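Trehalose-6-phosphate phosphatase-related protein (Thermoplasma acidophilum, PDB 1U02) removes the phosphate from trehalose 6-phosphate to release free trehalose, using magnesium, and hydrolyses para-nitrophenyl phosphate less efficiently. Local coordinates at residues R97-V100 / S101-G105; F207-D211 / Y212-R216. All coordinates share one frame; numbering follows the deposited sequence.

Contact 1. Residues R97-V100 / S101-G105; sequences RSWV and SDFPG
The carbonyl of W99 takes the N-H of F103 at 2.8 Å (W99 O to F103 N), closing a single turn at the end of the short helix 99-102. This helix belongs to the part of the molecule built around the four-stranded antiparallel sheet, probably the cap of this HAD phosphatase. One step back, S98 O has two donors: S101 N at 3.1 Å stands well above its carbonyl plane, while S101 OG, 2.8 Å from the same oxygen, lies in that plane. A chi1 of 60° sets OG between S101's own N and carbonyl carbon, on the side that faces S98 O. On the flank of the turn, D102 OD2 comes within 3.4 Å of W99 CD1, the carboxylate turned 43° from the indole. W99 CB touches F103 CD2 at 4.1 Å, a light apolar contact. Both aromatic side chains pack on L130 of helix 127-141. From that helix R133 adds a cation-pi contact to W99 and a long, weak ion pair to D102. F103 leaves helical geometry, and the chain then turns through P104 to G105, where one water gives a hydrogen to V100 O and accepts one from G105 N, 2.8 Å from each.

Contact 2. Residues F207-D211 / Y212-R216; sequences FHVAD and YIEMR
Two torsions make the cap at the start of helix 212-229: D211 holds CG between its backbone N and carbonyl carbon (chi1 51°), and E214 swings CG opposite its own N (chi1 -159°), with the chain extended beyond. D211, the N-cap residue, therefore turns OD1 onto the N-H of E214, 2.9 Å from E214 N and nearly in line with the carboxylate's C-O bond. E214 answers by reaching back to the chain before the helix, its OE1 2.8 Å from A210 N, with the N-H coming from well above the carboxylate plane. This resembles a capping box, but the return bond falls one residue before the N-cap; D211 N itself is buried without a partner. OE2 of E214 lies 3.5 Å from V209 CG1. With an alanine in place of this glutamate, A210 N would probably lose its acceptor and V209 part of its cover. The first helical turn closes between M215 N and D211 O at 3.0 Å. M215, a selenomethionine, lays SE 4.2 Å from V209 CG2. Strand 207-209 is the edge strand of the eight-stranded sheet, parallel to strand 194-198; V209 touches V198 of that strand and I218 of the helix, and M215 packs on I196 and V198.

Contacts 1 and 2 do not touch: their centres are 36 Å apart and their nearest atoms about 23 Å. Contact 1 lies far from the metal and substrate sites, packed on helix 127-141 beside the smaller sheet, whereas contact 2 lies near the metal site, beside the larger sheet. The side chain of M215 is about 8 Å from that of D7, probably the nucleophile and a ligand of the magnesium ion, and touches T11 just beyond it. Y212 comes within about 8 Å of D179, measured between side chains, and about 9 Å of the bound magnesium. The side chain of D211 is about 4 Å from a sodium ion. M215 and Y212 thus probably belong to the layer behind the metal site.

Contact 1. Residues R97-V100 / S101-G105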
ATOM      1  N   ARG A  97       7.029   1.426 -21.503  1.00 17.24           N
ATOM      2  CA  ARG A  97       7.906   2.477 -20.982  1.00 19.73           C
ATOM      3  C   ARG A  97       8.045   3.691 -21.900  1.00 19.76           C
ATOM      4  O   ARG A  97       8.241   4.808 -21.426  1.00 18.43           O
ATOM      5  CB  ARG A  97       9.299   1.918 -20.668  1.00 22.94           C
ATOM      6  CG  ARG A  97      10.143   1.603 -21.886  1.00 29.10           C
ATOM      7  CD  ARG A  97      11.503   1.055 -21.472  1.00 33.24           C
ATOM      8  NE  ARG A  97      12.320   0.691 -22.624  1.00 37.43           N
ATOM      9  CZ  ARG A  97      12.839   1.563 -23.482  1.00 38.38           C
ATOM     10  NH1 ARG A  97      12.633   2.865 -23.321  1.00 38.93           N
ATOM     11  NH2 ARG A  97      13.564   1.132 -24.504  1.00 40.52           N
ATOM     12  N   SER A  98       7.929   3.478 -23.206  1.00 20.28           N
ATOM     13  CA  SER A  98       8.060   4.574 -24.159  1.00 21.60           C
ATOM     14  C   SER A  98       6.889   5.559 -24.121  1.00 20.54           C
ATOM     15  O   SER A  98       6.963   6.634 -24.718  1.00 19.74           O
ATOM     16  CB  SER A  98       8.213   4.029 -25.583  1.00 22.64           C
ATOM     17  OG  SER A  98       7.003   3.443 -26.028  1.00 26.62           O
ATOM     18  N   TRP A  99       5.814   5.207 -23.420  1.00 18.44           N
ATOM     19  CA  TRP A  99       4.660   6.094 -23.347  1.00 17.09           C
ATOM     20  C   TRP A  99       4.967   7.407 -22.635  1.00 15.22           C
ATOM     21  O   TRP A  99       4.204   8.369 -22.745  1.00 12.83           O
ATOM     22  CB  TRP A  99       3.484   5.398 -22.658  1.00 19.96           C
ATOM     23  CG  TRP A  99       2.934   4.226 -23.433  1.00 21.65           C
ATOM     24  CD1 TRP A  99       3.329   3.796 -24.668  1.00 23.03           C
ATOM     25  CD2 TRP A  99       1.896   3.337 -23.011  1.00 20.58           C
ATOM     26  NE1 TRP A  99       2.600   2.690 -25.038  1.00 23.19           N
ATOM     27  CE2 TRP A  99       1.713   2.387 -24.039  1.00 21.57           C
ATOM     28  CE3 TRP A  99       1.101   3.247 -21.857  1.00 20.32           C
ATOM     29  CZ2 TRP A  99       0.764   1.360 -23.950  1.00 20.86           C
ATOM     30  CZ3 TRP A  99       0.156   2.222 -21.769  1.00 20.15           C
ATOM     31  CH2 TRP A  99      -0.000   1.296 -22.808  1.00 19.46           C
ATOM     32  N   VAL A 100       6.074   7.450 -21.898  1.00 13.98           N
ATOM     33  CA  VAL A 100       6.449   8.679 -21.210  1.00 14.34           C
ATOM     34  C   VAL A 100       6.708   9.793 -22.231  1.00 14.39           C
ATOM     35  O   VAL A 100       6.580  10.972 -21.913  1.00 14.01           O
ATOM     36  CB  VAL A 100       7.712   8.497 -20.331  1.00 13.44           C
ATOM     37  CG1 VAL A 100       7.428   7.493 -19.218  1.00 14.99           C
ATOM     38  CG2 VAL A 100       8.891   8.031 -21.177  1.00 15.29           C
ATOM     39  N   SER A 101       7.078   9.421 -23.452  1.00 15.90           N
ATOM     40  CA  SER A 101       7.322  10.421 -24.487  1.00 19.37           C
ATOM     41  C   SER A 101       6.038  10.671 -25.286  1.00 19.28           C
ATOM     42  O   SER A 101       5.809  11.775 -25.775  1.00 19.24           O
ATOM     43  CB  SER A 101       8.468   9.986 -25.416  1.00 18.99           C
ATOM     44  OG  SER A 101       8.182   8.768 -26.079  1.00 21.28           O
ATOM     45  N   ASP A 102       5.192   9.650 -25.400  1.00 19.53           N
ATOM     46  CA  ASP A 102       3.932   9.807 -26.122  1.00 20.61           C
ATOM     47  C   ASP A 102       2.991  10.726 -25.340  1.00 20.80           C
ATOM     48  O   ASP A 102       2.215  11.487 -25.922  1.00 20.06           O
ATOM     49  CB  ASP A 102       3.255   8.450 -26.340  1.00 22.29           C
ATOM     50  CG  ASP A 102       4.095   7.504 -27.180  1.00 24.44           C
ATOM     51  OD1 ASP A 102       4.792   7.975 -28.105  1.00 25.20           O
ATOM     52  OD2 ASP A 102       4.043   6.284 -26.927  1.00 27.19           O
ATOM     53  N   PHE A 103       3.077  10.657 -24.014  1.00 18.60           N
ATOM     54  CA  PHE A 103       2.239  11.470 -23.135  1.00 18.26           C
ATOM     55  C   PHE A 103       3.126  12.213 -22.138  1.00 17.67           C
ATOM     56  O   PHE A 103       3.201  11.838 -20.963  1.00 14.76           O
ATOM     57  CB  PHE A 103       1.269  10.566 -22.369  1.00 20.20           C
ATOM     58  CG  PHE A 103       0.452   9.666 -23.252  1.00 20.68           C
ATOM     59  CD1 PHE A 103      -0.591  10.181 -24.021  1.00 23.22           C
ATOM     60  CD2 PHE A 103       0.732   8.303 -23.323  1.00 20.77           C
ATOM     61  CE1 PHE A 103      -1.351   9.346 -24.852  1.00 22.62           C
ATOM     62  CE2 PHE A 103      -0.017   7.458 -24.151  1.00 22.72           C
ATOM     63  CZ  PHE A 103      -1.061   7.981 -24.915  1.00 21.37           C
ATOM     64  N   PRO A 104       3.797  13.290 -22.590  1.00 16.59           N
ATOM     65  CA  PRO A 104       4.686  14.088 -21.738  1.00 15.98           C
ATOM     66  C   PRO A 104       4.077  14.418 -20.382  1.00 15.74           C
ATOM     67  O   PRO A 104       2.999  15.007 -20.300  1.00 17.10           O
ATOM     68  CB  PRO A 104       4.942  15.337 -22.582  1.00 16.84           C
ATOM     69  CG  PRO A 104       4.912  14.788 -23.981  1.00 17.80           C
ATOM     70  CD  PRO A 104       3.677  13.905 -23.925  1.00 17.78           C
ATOM     71  N   GLY A 105       4.775  14.043 -19.317  1.00 12.47           N
ATOM     72  CA  GLY A 105       4.260  14.301 -17.983  1.00 12.87           C
ATOM     73  C   GLY A 105       3.928  12.989 -17.301  1.00 12.89           C
ATOM     74  O   GLY A 105       4.008  12.873 -16.076  1.00 14.22           O
TER
HETATM   75  O   HOH W   1       6.692  12.067 -19.381  1.00 15.44           O

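Contact 2. Residues F207-D211 / Y212-R216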
ATOM      1  N   PHE A 207     -12.671   4.064  14.737  1.00 26.41           N
ATOM      2  CA  PHE A 207     -12.009   5.292  15.166  1.00 23.93           C
ATOM      3  C   PHE A 207     -11.614   6.085  13.925  1.00 24.88           C
ATOM      4  O   PHE A 207     -11.319   5.506  12.875  1.00 23.07           O
ATOM      5  CB  PHE A 207     -10.763   4.955  15.985  1.00 23.64           C
ATOM      6  CG  PHE A 207     -10.223   6.110  16.781  1.00 24.35           C
ATOM      7  CD1 PHE A 207     -10.974   6.674  17.815  1.00 24.52           C
ATOM      8  CD2 PHE A 207      -8.952   6.614  16.523  1.00 24.08           C
ATOM      9  CE1 PHE A 207     -10.461   7.723  18.583  1.00 25.08           C
ATOM     10  CE2 PHE A 207      -8.426   7.663  17.284  1.00 25.40           C
ATOM     11  CZ  PHE A 207      -9.181   8.219  18.316  1.00 25.24           C
ATOM     12  N   HIS A 208     -11.599   7.407  14.040  1.00 23.02           N
ATOM     13  CA  HIS A 208     -11.259   8.235  12.893  1.00 24.98           C
ATOM     14  C   HIS A 208     -10.294   9.358  13.247  1.00 23.67           C
ATOM     15  O   HIS A 208     -10.499  10.062  14.233  1.00 24.35           O
ATOM     16  CB  HIS A 208     -12.541   8.827  12.296  1.00 27.38           C
ATOM     17  CG  HIS A 208     -12.318   9.650  11.067  1.00 32.59           C
ATOM     18  ND1 HIS A 208     -11.603  10.830  11.078  1.00 33.43           N
ATOM     19  CD2 HIS A 208     -12.704   9.457   9.784  1.00 34.98           C
ATOM     20  CE1 HIS A 208     -11.558  11.326   9.854  1.00 34.51           C
ATOM     21  NE2 HIS A 208     -12.219  10.512   9.050  1.00 35.09           N
ATOM     22  N   VAL A 209      -9.239   9.514  12.445  1.00 21.68           N
ATOM     23  CA  VAL A 209      -8.254  10.579  12.652  1.00 19.84           C
ATOM     24  C   VAL A 209      -8.162  11.458  11.396  1.00 20.06           C
ATOM     25  O   VAL A 209      -8.501  11.021  10.293  1.00 19.73           O
ATOM     26  CB  VAL A 209      -6.854  10.012  13.012  1.00 19.78           C
ATOM     27  CG1 VAL A 209      -6.907   9.368  14.386  1.00 17.90           C
ATOM     28  CG2 VAL A 209      -6.387   9.005  11.964  1.00 17.01           C
ATOM     29  N   ALA A 210      -7.707  12.696  11.571  1.00 20.00           N
ATOM     30  CA  ALA A 210      -7.623  13.659  10.472  1.00 20.81           C
ATOM     31  C   ALA A 210      -6.570  13.421   9.393  1.00 21.18           C
ATOM     32  O   ALA A 210      -6.868  13.521   8.203  1.00 19.87           O
ATOM     33  CB  ALA A 210      -7.455  15.062  11.040  1.00 23.83           C
ATOM     34  N   ASP A 211      -5.340  13.127   9.803  1.00 19.86           N
ATOM     35  CA  ASP A 211      -4.255  12.902   8.847  1.00 19.98           C
ATOM     36  C   ASP A 211      -3.175  11.992   9.413  1.00 17.86           C
ATOM     37  O   ASP A 211      -3.338  11.429  10.495  1.00 16.23           O
ATOM     38  CB  ASP A 211      -3.629  14.236   8.433  1.00 20.77           C
ATOM     39  CG  ASP A 211      -3.253  15.101   9.622  1.00 22.38           C
ATOM     40  OD1 ASP A 211      -3.040  14.556  10.724  1.00 21.76           O
ATOM     41  OD2 ASP A 211      -3.160  16.335   9.451  1.00 23.70           O
ATOM     42  N   TYR A 212      -2.072  11.860   8.682  1.00 17.43           N
ATOM     43  CA  TYR A 212      -0.974  11.001   9.110  1.00 16.45           C
ATOM     44  C   TYR A 212      -0.337  11.538  10.388  1.00 16.85           C
ATOM     45  O   TYR A 212       0.187  10.774  11.193  1.00 15.60           O
ATOM     46  CB  TYR A 212       0.077  10.883   7.998  1.00 16.87           C
ATOM     47  CG  TYR A 212       0.957  12.090   7.845  1.00 17.14           C
ATOM     48  CD1 TYR A 212       2.202  12.146   8.469  1.00 19.13           C
ATOM     49  CD2 TYR A 212       0.541  13.192   7.100  1.00 18.30           C
ATOM     50  CE1 TYR A 212       3.013  13.268   8.354  1.00 20.31           C
ATOM     51  CE2 TYR A 212       1.346  14.321   6.983  1.00 18.95           C
ATOM     52  CZ  TYR A 212       2.579  14.350   7.610  1.00 21.37           C
ATOM     53  OH  TYR A 212       3.390  15.455   7.495  1.00 23.47           O
ATOM     54  N   ILE A 213      -0.382  12.854  10.573  1.00 17.21           N
ATOM     55  CA  ILE A 213       0.184  13.461  11.772  1.00 17.22           C
ATOM     56  C   ILE A 213      -0.583  12.981  13.008  1.00 17.35           C
ATOM     57  O   ILE A 213       0.020  12.570  14.004  1.00 16.55           O
ATOM     58  CB  ILE A 213       0.120  14.993  11.684  1.00 18.28           C
ATOM     59  CG1 ILE A 213       0.983  15.467  10.515  1.00 19.75           C
ATOM     60  CG2 ILE A 213       0.587  15.619  12.997  1.00 17.25           C
ATOM     61  CD1 ILE A 213       0.813  16.928  10.166  1.00 21.82           C
ATOM     62  N   GLU A 214      -1.912  13.012  12.942  1.00 18.68           N
ATOM     63  CA  GLU A 214      -2.725  12.560  14.073  1.00 18.58           C
ATOM     64  C   GLU A 214      -2.553  11.046  14.229  1.00 17.47           C
ATOM     65  O   GLU A 214      -2.500  10.525  15.347  1.00 16.57           O
ATOM     66  CB  GLU A 214      -4.202  12.896  13.843  1.00 21.66           C
ATOM     67  CG  GLU A 214      -5.027  12.927  15.127  1.00 26.72           C
ATOM     68  CD  GLU A 214      -6.518  13.144  14.877  1.00 29.31           C
ATOM     69  OE1 GLU A 214      -6.869  13.893  13.941  1.00 28.23           O
ATOM     70  OE2 GLU A 214      -7.337  12.574  15.632  1.00 30.75           O
HETATM   71  N   MSE A 215      -2.467  10.343  13.104  1.00 14.56           N
HETATM   72  CA  MSE A 215      -2.284   8.899  13.135  1.00 16.53           C
HETATM   73  C   MSE A 215      -1.000   8.563  13.896  1.00 15.61           C
HETATM   74  O   MSE A 215      -0.977   7.652  14.723  1.00 16.87           O
HETATM   75  CB  MSE A 215      -2.198   8.344  11.713  1.00 17.72           C
HETATM   76  CG  MSE A 215      -2.064   6.833  11.633  1.00 17.76           C
HETATM   77 SE   MSE A 215      -3.648   5.882  12.267  1.00 25.41          SE
HETATM   78  CE  MSE A 215      -2.858   4.996  13.768  1.00 24.59           C
ATOM     79  N   ARG A 216       0.068   9.298  13.610  1.00 16.39           N
ATOM     80  CA  ARG A 216       1.340   9.063  14.283  1.00 17.71           C
ATOM     81  C   ARG A 216       1.206   9.320  15.782  1.00 19.28           C
ATOM     82  O   ARG A 216       1.813   8.629  16.601  1.00 18.10           O
ATOM     83  CB  ARG A 216       2.422   9.977  13.718  1.00 16.13           C
ATOM     84  CG  ARG A 216       2.856   9.628  12.308  1.00 17.43           C
ATOM     85  CD  ARG A 216       4.083  10.424  11.909  1.00 14.60           C
ATOM     86  NE  ARG A 216       4.508  10.134  10.545  1.00 14.56           N
ATOM     87  CZ  ARG A 216       5.585  10.665   9.978  1.00 13.02           C
ATOM     88  NH1 ARG A 216       6.339  11.510  10.664  1.00 13.74           N
ATOM     89  NH2 ARG A 216       5.912  10.353   8.728  1.00 11.98           N
TER